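Local coordinates for protein N-acetylglucosamine 2-epimerase (Xylella fastidiosa, PDB 3GT5) that probably works as a sugar isomerase, as expected for a member of the N-acylglucosamine 2-epimerase family, at residues 346-349 against 354-357; 158-161 against 165-168; 125-130 against 182-187; 275-280 against 332-337; 10-15 against 66-71. One frame throughout, in Å; residues are numbered along the deposited sequence.

Interaction 1 (346-349 against 354-357); sequences MVDH and WYRL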
# COMPACT_ATOMS: atom_id res chain seq x y z
N MET A 346 13.10 10.14 9.05
CA MET A 346 12.86 9.18 7.99
C MET A 346 13.09 9.69 6.56
O MET A 346 13.38 8.92 5.67
CB MET A 346 11.42 8.63 8.09
CG MET A 346 11.14 7.96 9.44
SD MET A 346 10.35 6.29 9.36
CE MET A 346 11.62 5.57 8.41
N VAL A 347 12.92 10.99 6.34
CA VAL A 347 13.11 11.54 5.00
C VAL A 347 14.59 11.86 4.79
O VAL A 347 15.21 12.52 5.62
CB VAL A 347 12.28 12.84 4.83
CG1 VAL A 347 12.58 13.48 3.44
CG2 VAL A 347 10.79 12.58 5.01
N ASP A 348 15.13 11.41 3.67
CA ASP A 348 16.56 11.60 3.33
C ASP A 348 16.66 12.98 2.67
O ASP A 348 16.27 13.14 1.52
CB ASP A 348 17.03 10.50 2.40
CG ASP A 348 18.52 10.64 2.00
OD1 ASP A 348 19.11 11.75 2.19
OD2 ASP A 348 19.12 9.64 1.54
N HIS A 349 17.17 13.95 3.41
CA HIS A 349 17.28 15.33 2.89
C HIS A 349 18.47 15.54 1.94
O HIS A 349 18.54 16.59 1.30
CB HIS A 349 17.31 16.32 4.03
CG HIS A 349 16.09 16.24 4.89
ND1 HIS A 349 14.84 16.56 4.41
CD2 HIS A 349 15.89 15.74 6.13
CE1 HIS A 349 13.94 16.33 5.34
NE2 HIS A 349 14.55 15.88 6.42
N TRP A 354 12.32 8.27 1.30
CA TRP A 354 12.41 7.93 2.71
C TRP A 354 13.29 6.70 2.92
O TRP A 354 13.40 5.83 2.05
CB TRP A 354 11.01 7.58 3.27
CG TRP A 354 9.98 8.70 3.38
CD1 TRP A 354 9.71 9.70 2.47
CD2 TRP A 354 8.98 8.83 4.40
NE1 TRP A 354 8.66 10.45 2.89
CE2 TRP A 354 8.18 9.94 4.07
CE3 TRP A 354 8.68 8.12 5.56
CZ2 TRP A 354 7.14 10.36 4.87
CZ3 TRP A 354 7.64 8.53 6.34
CH2 TRP A 354 6.88 9.64 6.01
N TYR A 355 13.93 6.63 4.09
CA TYR A 355 14.57 5.38 4.50
C TYR A 355 13.48 4.36 4.72
O TYR A 355 12.37 4.74 5.07
CB TYR A 355 15.38 5.55 5.77
CG TYR A 355 16.42 6.65 5.65
CD1 TYR A 355 17.36 6.62 4.66
CD2 TYR A 355 16.43 7.71 6.56
CE1 TYR A 355 18.34 7.65 4.55
CE2 TYR A 355 17.37 8.74 6.47
CZ TYR A 355 18.33 8.68 5.45
OH TYR A 355 19.26 9.68 5.34
N ARG A 356 13.78 3.07 4.50
CA ARG A 356 12.76 2.04 4.74
C ARG A 356 12.42 1.86 6.24
O ARG A 356 11.26 1.81 6.62
CB ARG A 356 13.12 0.72 4.08
CG ARG A 356 12.05 -0.37 4.19
CD ARG A 356 12.41 -1.64 3.44
NE ARG A 356 13.36 -2.46 4.21
CZ ARG A 356 13.03 -3.41 5.09
NH1 ARG A 356 14.00 -4.06 5.72
NH2 ARG A 356 11.76 -3.73 5.33
N LEU A 357 13.43 1.77 7.09
CA LEU A 357 13.19 1.60 8.50
C LEU A 357 14.36 2.06 9.34
O LEU A 357 15.47 2.24 8.84
CB LEU A 357 12.87 0.13 8.79
CG LEU A 357 14.04 -0.85 8.86
CD1 LEU A 357 13.55 -2.22 9.42
CD2 LEU A 357 14.66 -1.00 7.50
O HOH W 1 21.22 9.35 3.23
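Trp354 begins the returning arm of a tight loop after helix 329-346 in the (alpha/alpha)6 barrel of the N-acylglucosamine 2-epimerase family, and a single beta bridge joins its backbone to that of Val347. Its indole takes CG2 of Val347 over one face, a CH-pi contact 3.8 Å from the centroid of the five-membered ring and 16° off the ring normal. The Val347 side chain is turned with CG1 anti to the backbone N (chi1 175°), which brings the other methyl, CG2, beside that N and over the indole. Further round, CE3 of Trp354 meets CB of Met346 at 3.8 Å, while the indole NE1 is hydrogen-bonded to His14 of helix 8-22. Next comes Tyr355, whose N gives a hydrogen bond of 2.8 Å to O of Met346; the same oxygen receives a CA-H contact from Trp354. The phenol of Tyr355 runs at about a right angle to the Asp348 side chain, with CG of Asp348 3.6 Å from OH of Tyr355. One water spans the two groups, donating to OD2 of Asp348 and lying in the ring plane next to OH of Tyr355. A salt bridge from Lys369 also reaches OD2, probably favouring the charged carboxylate. Bends at chi2 and chi3 bring CE of Met346 back toward this arm, 3.5 Å from the buried O of Tyr355. Beyond it, CE of Met346 comes 4.2 Å from O of Arg356.

Interaction 2 (158-161 against 165-168); sequences DEAD and NFTR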
# COMPACT_ATOMS: atom_id res chain seq x y z
N ASP A 158 -5.97 -16.16 -0.57
CA ASP A 158 -4.66 -15.48 -0.69
C ASP A 158 -3.70 -15.98 -1.76
O ASP A 158 -3.06 -15.19 -2.43
CB ASP A 158 -3.96 -15.52 0.64
CG ASP A 158 -3.34 -14.20 0.98
OD1 ASP A 158 -2.09 -14.09 0.83
OD2 ASP A 158 -4.09 -13.28 1.41
N GLU A 159 -3.50 -17.29 -1.85
CA GLU A 159 -2.32 -17.79 -2.52
C GLU A 159 -2.60 -19.14 -3.19
O GLU A 159 -3.10 -20.02 -2.54
CB GLU A 159 -1.17 -17.96 -1.52
CG GLU A 159 0.14 -18.47 -2.17
CD GLU A 159 1.16 -18.97 -1.17
OE1 GLU A 159 1.23 -18.40 -0.05
OE2 GLU A 159 1.91 -19.92 -1.53
N ALA A 160 -2.26 -19.26 -4.48
CA ALA A 160 -2.44 -20.47 -5.26
C ALA A 160 -1.17 -20.74 -6.08
O ALA A 160 -0.41 -19.81 -6.44
CB ALA A 160 -3.71 -20.38 -6.13
N ASP A 161 -0.92 -22.01 -6.35
CA ASP A 161 0.12 -22.37 -7.24
C ASP A 161 -0.22 -22.04 -8.69
O ASP A 161 -1.28 -21.53 -8.98
CB ASP A 161 0.52 -23.85 -7.04
CG ASP A 161 -0.50 -24.88 -7.59
OD1 ASP A 161 -1.47 -24.56 -8.31
OD2 ASP A 161 -0.28 -26.08 -7.28
N ASN A 165 -4.13 -24.18 -7.37
CA ASN A 165 -4.38 -24.94 -6.15
C ASN A 165 -4.08 -24.04 -4.99
O ASN A 165 -2.93 -23.65 -4.81
CB ASN A 165 -3.49 -26.16 -6.06
CG ASN A 165 -3.83 -27.20 -7.12
OD1 ASN A 165 -4.95 -27.72 -7.18
ND2 ASN A 165 -2.87 -27.50 -7.94
N PHE A 166 -5.10 -23.73 -4.21
CA PHE A 166 -4.97 -22.77 -3.11
C PHE A 166 -4.45 -23.40 -1.86
O PHE A 166 -4.66 -24.58 -1.60
CB PHE A 166 -6.27 -22.04 -2.85
CG PHE A 166 -6.51 -20.94 -3.84
CD1 PHE A 166 -7.08 -21.21 -5.06
CD2 PHE A 166 -6.12 -19.64 -3.56
CE1 PHE A 166 -7.26 -20.20 -5.99
CE2 PHE A 166 -6.30 -18.64 -4.49
CZ PHE A 166 -6.87 -18.93 -5.71
N THR A 167 -3.70 -22.60 -1.09
CA THR A 167 -3.42 -22.95 0.32
C THR A 167 -4.61 -22.62 1.23
O THR A 167 -5.56 -21.93 0.84
CB THR A 167 -2.15 -22.24 0.84
OG1 THR A 167 -2.46 -20.86 1.08
CG2 THR A 167 -0.99 -22.36 -0.18
N ARG A 168 -4.53 -23.04 2.48
CA ARG A 168 -5.58 -22.73 3.45
C ARG A 168 -5.40 -21.37 4.13
O ARG A 168 -6.24 -20.99 4.93
CB ARG A 168 -5.69 -23.82 4.53
CG ARG A 168 -6.43 -25.04 3.97
CD ARG A 168 -6.59 -26.16 5.01
NE ARG A 168 -5.27 -26.70 5.30
CZ ARG A 168 -4.57 -26.50 6.42
NH1 ARG A 168 -3.37 -27.05 6.53
NH2 ARG A 168 -5.05 -25.79 7.41
O HOH W 2 -4.60 -18.88 0.26
O HOH W 3 -0.20 -19.47 1.94
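With CG of Asp161 held between its backbone N and carbonyl carbon (chi1 74°), and CG of Asn165 set beside its own N, the carboxylate and amide are brought together with their planes 75° apart. ND2 of Asn165 donates to OD2 of Asp161 at 3.0 Å, a nearly straight bond that arrives on the syn side of the carboxylate and lies in the amide plane. OD1 of Asp161 takes the backbone N of Asn165 at 2.8 Å, from well above the carboxylate plane, and a weak second bond from ND2. Both oxygens are thus gripped, which fixes the rotation of the carboxylate. Asp161 N in turn donates to O of Asn165. The two segments are the arms of a tight reversal at the end of strand 155-160, a strand of the antiparallel sheet that accompanies the (alpha/alpha)6 barrel; the reversal itself lies at the surface, and a single beta bridge pairs Ala160 with Phe166. CB of Ala160 stands over the centre of the Phe166 ring, 3.3 Å from its centroid and 4° off the normal, a close CH-pi contact; Phe148 meets the same ring edge-to-face. Farther along, N of Thr167 donates to O of Glu159 at 3.0 Å. One water links N of Glu159 to OG1 of Thr167, and another joins that hydroxyl to OE1 of Glu159, an oxygen also in a salt bridge with Arg241.

Interaction 3 (125-130 against 182-187); sequences GLKVGI and MLAAYE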
# COMPACT_ATOMS: atom_id res chain seq x y z
N GLY A 125 -3.42 3.25 -15.21
CA GLY A 125 -3.34 3.32 -16.66
C GLY A 125 -4.57 3.96 -17.29
O GLY A 125 -4.44 4.82 -18.20
N LEU A 126 -5.77 3.57 -16.85
CA LEU A 126 -6.99 4.18 -17.38
C LEU A 126 -7.09 5.66 -16.98
O LEU A 126 -7.50 6.49 -17.81
CB LEU A 126 -8.22 3.37 -16.92
CG LEU A 126 -9.59 3.77 -17.46
CD1 LEU A 126 -9.59 3.76 -19.00
CD2 LEU A 126 -10.66 2.86 -16.89
N LYS A 127 -6.72 6.00 -15.74
CA LYS A 127 -6.75 7.37 -15.27
C LYS A 127 -5.92 8.30 -16.14
O LYS A 127 -6.28 9.47 -16.23
CB LYS A 127 -6.25 7.50 -13.83
CG LYS A 127 -7.25 7.01 -12.75
CD LYS A 127 -6.74 7.21 -11.31
CE LYS A 127 -7.78 6.64 -10.28
NZ LYS A 127 -7.36 6.89 -8.88
N VAL A 128 -4.83 7.81 -16.71
CA VAL A 128 -3.93 8.65 -17.55
C VAL A 128 -4.32 8.58 -19.02
O VAL A 128 -3.64 9.13 -19.87
CB VAL A 128 -2.43 8.39 -17.32
CG1 VAL A 128 -2.10 8.47 -15.84
CG2 VAL A 128 -1.96 7.08 -17.98
N GLY A 129 -5.42 7.90 -19.29
CA GLY A 129 -6.05 7.94 -20.63
C GLY A 129 -5.76 6.73 -21.48
O GLY A 129 -6.07 6.75 -22.67
N ILE A 130 -5.21 5.65 -20.92
CA ILE A 130 -4.99 4.43 -21.73
C ILE A 130 -6.32 3.65 -21.79
O ILE A 130 -6.70 2.94 -20.83
CB ILE A 130 -3.84 3.55 -21.20
CG1 ILE A 130 -2.53 4.33 -21.22
CG2 ILE A 130 -3.71 2.26 -22.04
CD1 ILE A 130 -1.37 3.62 -20.53
N MET A 182 -9.82 -1.56 -5.67
CA MET A 182 -11.19 -1.45 -6.13
C MET A 182 -11.69 -0.01 -6.10
O MET A 182 -12.41 0.41 -7.02
CB MET A 182 -12.13 -2.40 -5.40
CG MET A 182 -11.92 -3.87 -5.75
SD MET A 182 -12.21 -4.35 -7.51
CE MET A 182 -11.66 -6.10 -7.39
N LEU A 183 -11.26 0.75 -5.08
CA LEU A 183 -11.54 2.17 -5.04
C LEU A 183 -10.90 2.91 -6.22
O LEU A 183 -11.55 3.74 -6.88
CB LEU A 183 -11.10 2.78 -3.71
CG LEU A 183 -11.91 2.41 -2.48
CD1 LEU A 183 -11.15 2.73 -1.15
CD2 LEU A 183 -13.29 3.07 -2.52
N ALA A 184 -9.62 2.62 -6.50
CA ALA A 184 -8.94 3.19 -7.68
C ALA A 184 -9.65 2.83 -9.00
O ALA A 184 -9.78 3.68 -9.89
CB ALA A 184 -7.51 2.73 -7.72
N ALA A 185 -10.12 1.58 -9.10
CA ALA A 185 -10.80 1.06 -10.30
C ALA A 185 -12.10 1.85 -10.51
O ALA A 185 -12.47 2.20 -11.67
CB ALA A 185 -11.07 -0.45 -10.16
N TYR A 186 -12.81 2.09 -9.41
CA TYR A 186 -14.04 2.88 -9.44
C TYR A 186 -13.76 4.31 -9.88
O TYR A 186 -14.48 4.87 -10.73
CB TYR A 186 -14.73 2.92 -8.09
CG TYR A 186 -15.87 3.90 -8.02
CD1 TYR A 186 -17.05 3.67 -8.69
CD2 TYR A 186 -15.76 5.09 -7.28
CE1 TYR A 186 -18.12 4.59 -8.63
CE2 TYR A 186 -16.83 6.00 -7.21
CZ TYR A 186 -17.99 5.74 -7.89
OH TYR A 186 -19.04 6.63 -7.79
N GLU A 187 -12.72 4.90 -9.31
CA GLU A 187 -12.37 6.28 -9.61
C GLU A 187 -12.01 6.41 -11.08
O GLU A 187 -12.36 7.41 -11.73
CB GLU A 187 -11.22 6.75 -8.71
CG GLU A 187 -11.59 6.94 -7.27
CD GLU A 187 -10.40 7.19 -6.37
OE1 GLU A 187 -9.24 6.96 -6.80
OE2 GLU A 187 -10.62 7.60 -5.21
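Lys127 and Glu187 tie the end of helix 112-127 to helix 172-189 in the (alpha/alpha)6 barrel, and Lys127 contributes the largest share of the buried surface. It is the last residue of its helix, which closes in a Schellman motif: Gly129, with positive phi, serves as C-prime residue, its N bonding to O of Leu126 while N of Ile130 returns to O of Gly125. From this helix end the lysine reaches across to helix 172-189. CG lies beside the backbone N (chi1 -75°), and every torsion beyond it is close to 180°, giving an extended chain that delivers NZ to its partner. That partner is OE1 of Glu187, 2.8 Å from NZ of Lys127, in a hydrogen-bonded salt bridge that meets the oxygen nearly in line with its C-O bond. The hydrocarbon part of the lysine is used as well, since CE of Lys127 packs 3.8 Å from CB of Glu187. Glu187 is itself extended beyond CG, and its other oxygen, OE2, is hydrogen-bonded to Tyr263 OH; with a partner on each oxygen, the carboxylate is probably kept ionised and its rotation restrained. Ala184, one turn earlier on the same helix, supplies a smaller patch next to the lysine tip. Its methyl also touches Leu120 and Ser123 of helix 112-127. CB of Ala184 lies 4.3 Å from NZ of Lys127, and O of Ala184 comes 3.6 Å from CE of the same lysine.

Interaction 4 (275-280 against 332-337); sequences SLFDVA and WQWYDR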
# COMPACT_ATOMS: atom_id res chain seq x y z
N SER A 275 -12.22 4.42 15.61
CA SER A 275 -11.88 3.35 16.58
C SER A 275 -10.54 2.70 16.21
O SER A 275 -9.70 2.42 17.09
CB SER A 275 -13.00 2.29 16.71
OG SER A 275 -13.04 1.36 15.60
N LEU A 276 -10.32 2.45 14.92
CA LEU A 276 -9.09 1.81 14.48
C LEU A 276 -7.88 2.73 14.70
O LEU A 276 -6.81 2.31 15.21
CB LEU A 276 -9.17 1.44 13.00
CG LEU A 276 -10.18 0.30 12.70
CD1 LEU A 276 -10.33 0.03 11.18
CD2 LEU A 276 -9.80 -1.02 13.44
N PHE A 277 -8.04 3.97 14.26
CA PHE A 277 -6.94 4.93 14.32
C PHE A 277 -6.56 5.22 15.80
O PHE A 277 -5.38 5.15 16.16
CB PHE A 277 -7.29 6.21 13.59
CG PHE A 277 -6.20 7.26 13.65
CD1 PHE A 277 -5.35 7.43 12.58
CD2 PHE A 277 -6.02 8.06 14.76
CE1 PHE A 277 -4.33 8.36 12.58
CE2 PHE A 277 -4.99 9.02 14.78
CZ PHE A 277 -4.16 9.17 13.69
N ASP A 278 -7.56 5.51 16.63
CA ASP A 278 -7.33 6.02 18.01
C ASP A 278 -6.61 4.96 18.81
O ASP A 278 -5.62 5.25 19.48
CB ASP A 278 -8.64 6.40 18.73
CG ASP A 278 -9.39 7.59 18.09
OD1 ASP A 278 -8.88 8.27 17.15
OD2 ASP A 278 -10.55 7.81 18.52
N VAL A 279 -7.09 3.73 18.74
CA VAL A 279 -6.45 2.62 19.45
C VAL A 279 -5.06 2.33 18.93
O VAL A 279 -4.12 2.17 19.73
CB VAL A 279 -7.32 1.34 19.38
CG1 VAL A 279 -6.54 0.14 19.93
CG2 VAL A 279 -8.60 1.59 20.14
N ALA A 280 -4.90 2.27 17.60
CA ALA A 280 -3.59 1.96 16.99
C ALA A 280 -2.50 2.95 17.40
O ALA A 280 -1.38 2.54 17.74
CB ALA A 280 -3.71 1.89 15.44
N TRP A 332 -5.46 16.78 13.47
CA TRP A 332 -4.41 17.58 12.85
C TRP A 332 -3.14 17.61 13.70
O TRP A 332 -2.04 17.67 13.14
CB TRP A 332 -4.88 19.01 12.54
CG TRP A 332 -5.74 19.14 11.29
CD1 TRP A 332 -6.99 19.69 11.21
CD2 TRP A 332 -5.36 18.81 9.94
NE1 TRP A 332 -7.43 19.69 9.92
CE2 TRP A 332 -6.45 19.16 9.11
CE3 TRP A 332 -4.23 18.23 9.36
CZ2 TRP A 332 -6.45 18.91 7.74
CZ3 TRP A 332 -4.21 18.03 7.98
CH2 TRP A 332 -5.33 18.36 7.19
N GLN A 333 -3.29 17.59 15.03
CA GLN A 333 -2.14 17.46 15.91
C GLN A 333 -1.40 16.14 15.65
O GLN A 333 -0.16 16.11 15.64
CB GLN A 333 -2.52 17.65 17.38
CG GLN A 333 -2.85 19.11 17.61
CD GLN A 333 -3.70 19.38 18.81
OE1 GLN A 333 -4.03 18.49 19.60
NE2 GLN A 333 -4.08 20.65 18.96
N TRP A 334 -2.15 15.07 15.41
CA TRP A 334 -1.49 13.79 15.05
C TRP A 334 -0.73 13.90 13.74
O TRP A 334 0.40 13.47 13.62
CB TRP A 334 -2.48 12.63 15.00
CG TRP A 334 -2.62 11.98 16.34
CD1 TRP A 334 -3.70 12.01 17.16
CD2 TRP A 334 -1.63 11.18 17.01
NE1 TRP A 334 -3.45 11.30 18.30
CE2 TRP A 334 -2.20 10.76 18.23
CE3 TRP A 334 -0.34 10.76 16.68
CZ2 TRP A 334 -1.50 9.97 19.14
CZ3 TRP A 334 0.34 9.98 17.57
CH2 TRP A 334 -0.24 9.59 18.80
N TYR A 335 -1.39 14.47 12.75
CA TYR A 335 -0.77 14.76 11.45
C TYR A 335 0.57 15.48 11.61
O TYR A 335 1.56 15.08 11.02
CB TYR A 335 -1.72 15.61 10.62
CG TYR A 335 -1.24 15.95 9.24
CD1 TYR A 335 -1.37 15.05 8.20
CD2 TYR A 335 -0.65 17.18 8.96
CE1 TYR A 335 -0.92 15.33 6.91
CE2 TYR A 335 -0.20 17.47 7.68
CZ TYR A 335 -0.33 16.56 6.65
OH TYR A 335 0.14 16.88 5.38
N ASP A 336 0.56 16.54 12.41
CA ASP A 336 1.74 17.37 12.60
C ASP A 336 2.86 16.62 13.30
O ASP A 336 4.00 16.74 12.92
CB ASP A 336 1.42 18.63 13.43
CG ASP A 336 0.55 19.66 12.68
OD1 ASP A 336 0.33 19.62 11.45
OD2 ASP A 336 0.10 20.59 13.39
N ARG A 337 2.54 15.83 14.31
CA ARG A 337 3.61 15.11 15.01
C ARG A 337 4.20 13.96 14.20
O ARG A 337 5.41 13.65 14.29
CB ARG A 337 3.21 14.71 16.45
CG ARG A 337 2.29 13.53 16.65
CD ARG A 337 2.13 13.22 18.20
NE ARG A 337 1.54 14.34 18.97
CZ ARG A 337 0.23 14.60 19.17
NH1 ARG A 337 -0.74 13.83 18.68
NH2 ARG A 337 -0.12 15.66 19.89
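A T-shaped aromatic pair bridges helices 269-284 and 329-346 of the (alpha/alpha)6 barrel, with Phe277 giving its edge to the face of Trp334. The centroids of the phenyl ring of Phe277 and the five-membered ring of Trp334 are 5.5 Å apart and the planes stand at 81°. CG of Phe277 is anti to the backbone N (chi1 178°), an arrangement that carries the ring out toward the other helix; its far corner, CE2 and CZ, does the touching. CE2 of Phe277 sits toward the rim of the indole, 4.0 Å from CD1 of Trp334, and CZ of Phe277 comes 4.1 Å from CB of Trp334. The backbones stay well apart, leaving these two side chains to make the contact. Each ring has further aromatic neighbours: Tyr331 meets Phe277 edge-to-face, and Trp285 does the same with Trp334. Leu322 of helix 309-326 and Thr251 of helix 247-263 also pack on Phe277, a buried residue, whereas Trp334 is partly exposed. On the second face of the indole the guanidinium of Arg337, from the next turn of the same helix, presents its edge: NH1 of Arg337 lies 3.2 Å above the Trp334 ring plane, over its centre, opposite CE2 of Phe277.

Interaction 5 (10-15 against 66-71); sequences FLRTHI and LQFGTA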
# COMPACT_ATOMS: atom_id res chain seq x y z
N PHE A 10 4.06 22.31 0.46
CA PHE A 10 4.90 21.33 1.10
C PHE A 10 4.70 19.97 0.42
O PHE A 10 5.68 19.29 0.03
CB PHE A 10 4.62 21.20 2.59
CG PHE A 10 5.34 20.05 3.18
CD1 PHE A 10 6.71 20.15 3.44
CD2 PHE A 10 4.68 18.83 3.39
CE1 PHE A 10 7.42 19.07 3.89
CE2 PHE A 10 5.40 17.76 3.83
CZ PHE A 10 6.77 17.87 4.07
N LEU A 11 3.45 19.55 0.31
CA LEU A 11 3.16 18.19 -0.21
C LEU A 11 3.63 17.99 -1.65
O LEU A 11 4.23 16.95 -2.00
CB LEU A 11 1.66 17.86 -0.06
CG LEU A 11 1.18 17.87 1.41
CD1 LEU A 11 -0.34 18.03 1.55
CD2 LEU A 11 1.65 16.62 2.13
N ARG A 12 3.39 18.98 -2.51
CA ARG A 12 3.82 18.90 -3.90
C ARG A 12 5.34 18.87 -4.03
O ARG A 12 5.88 18.10 -4.81
CB ARG A 12 3.22 20.05 -4.74
CG ARG A 12 1.71 19.86 -5.01
CD ARG A 12 1.04 21.05 -5.82
NE ARG A 12 1.99 21.62 -6.79
CZ ARG A 12 2.02 21.42 -8.12
NH1 ARG A 12 1.13 20.66 -8.76
NH2 ARG A 12 2.99 22.02 -8.83
N THR A 13 6.00 19.71 -3.23
CA THR A 13 7.45 19.78 -3.25
C THR A 13 8.00 18.45 -2.77
O THR A 13 8.96 17.96 -3.33
CB THR A 13 8.00 20.95 -2.40
OG1 THR A 13 7.42 22.18 -2.86
CG2 THR A 13 9.55 21.07 -2.52
N HIS A 14 7.41 17.89 -1.73
CA HIS A 14 7.89 16.62 -1.20
C HIS A 14 7.76 15.49 -2.21
O HIS A 14 8.69 14.69 -2.37
CB HIS A 14 7.23 16.26 0.13
CG HIS A 14 7.75 14.98 0.70
ND1 HIS A 14 9.09 14.79 0.97
CD2 HIS A 14 7.14 13.80 0.93
CE1 HIS A 14 9.27 13.55 1.40
NE2 HIS A 14 8.09 12.93 1.40
N ILE A 15 6.61 15.43 -2.88
CA ILE A 15 6.41 14.44 -3.92
C ILE A 15 7.47 14.60 -5.04
O ILE A 15 8.09 13.65 -5.53
CB ILE A 15 4.99 14.53 -4.53
CG1 ILE A 15 3.92 14.05 -3.55
CG2 ILE A 15 4.95 13.64 -5.86
CD1 ILE A 15 2.47 14.55 -3.90
N LEU A 66 -0.53 12.90 -13.28
CA LEU A 66 -1.81 13.56 -12.97
C LEU A 66 -1.61 14.85 -12.16
O LEU A 66 -2.34 15.82 -12.32
CB LEU A 66 -2.77 12.62 -12.22
CG LEU A 66 -3.32 11.46 -13.05
CD1 LEU A 66 -4.25 10.60 -12.20
CD2 LEU A 66 -4.04 11.93 -14.36
N GLN A 67 -0.58 14.87 -11.33
CA GLN A 67 -0.31 16.06 -10.55
C GLN A 67 0.44 17.13 -11.31
O GLN A 67 0.11 18.32 -11.16
CB GLN A 67 0.46 15.65 -9.28
CG GLN A 67 0.78 16.79 -8.33
CD GLN A 67 -0.44 17.58 -7.86
OE1 GLN A 67 -0.43 18.83 -7.89
NE2 GLN A 67 -1.47 16.90 -7.45
N PHE A 68 1.45 16.73 -12.08
CA PHE A 68 2.41 17.66 -12.65
C PHE A 68 2.32 17.78 -14.19
O PHE A 68 2.78 18.78 -14.76
CB PHE A 68 3.84 17.29 -12.24
CG PHE A 68 4.06 17.33 -10.78
CD1 PHE A 68 4.05 18.54 -10.10
CD2 PHE A 68 4.28 16.16 -10.07
CE1 PHE A 68 4.24 18.60 -8.72
CE2 PHE A 68 4.47 16.22 -8.68
CZ PHE A 68 4.44 17.45 -8.02
N GLY A 69 1.75 16.79 -14.87
CA GLY A 69 1.70 16.76 -16.35
C GLY A 69 2.96 16.44 -17.13
O GLY A 69 2.98 16.53 -18.37
N THR A 70 4.02 16.02 -16.46
CA THR A 70 5.31 15.85 -17.10
C THR A 70 5.27 14.68 -18.09
O THR A 70 4.98 13.57 -17.70
CB THR A 70 6.35 15.56 -16.01
OG1 THR A 70 6.07 16.41 -14.89
CG2 THR A 70 7.77 15.70 -16.54
N ALA A 71 5.58 14.94 -19.36
CA ALA A 71 5.52 13.91 -20.41
C ALA A 71 6.36 12.67 -20.16
O ALA A 71 5.94 11.56 -20.50
CB ALA A 71 5.89 14.51 -21.78
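The guanidinium of Arg12 takes CE1 of Phe68 over one face, toward its rim, and OE1 of Gln67 at its edge, near its plane. The Phe68 ring in turn has CG of its neighbour Gln67 over the centre of one face, while CG2 of Ile15 and O of Arg12 approach its edge. Together these groups join helix 8-22 to the end of helix 51-68 in the (alpha/alpha)6 barrel; Gly69, with positive phi, is where the latter helix breaks off. Guanidinium and phenyl planes are inclined at 61°, so the two groups are not stacked flat: a corner of the phenyl ring meets the cation, with CE1 of Phe68 3.6 Å from CZ of Arg12. A bend at chi3 (34°) in Arg12 turns the guanidinium toward Gln67. There NH1 of Arg12 makes a short hydrogen bond of 2.6 Å to OE1 of Gln67, on a lone pair in the carbonyl plane, although the amide and guanidinium planes are 71° apart. The aliphatic part of the arginine shares in the contact, CD of Arg12 lying 3.4 Å from the same OE1 of Gln67. Bonding at one edge and phenyl contact over one face together restrict the turning of the guanidinium. One turn further along helix 8-22, Ile15 adds an apolar touch, and Cys383 and His384 of helix 377-387 also pack on it. CG2 of Ile15 reaches CE2 of Phe68 at 3.9 Å, while CZ of that ring is 3.6 Å from O of Arg12.

How the interactions relate
Interactions 3, 4 and 5 each join two helices of the barrel, by a salt bridge, an aromatic pair and a mixed polar and apolar cluster respectively. Interactions 1 and 2 instead close short chain reversals, each with one beta bridge and bridging water, one in interaction 1 and two in interaction 2. Interaction 2 is a surface contact, largely polar, with one methyl set on a ring, whereas the others are partly buried. Helix 329-346 serves both interaction 4 and, at its end, interaction 1. Interaction 5 touches three others: interaction 1 where His14 meets Trp354, interaction 3 through Leu66, and interaction 4 where Leu11 packs on Tyr335. Interactions 2 and 5 are farthest apart, about 39 Å between centres.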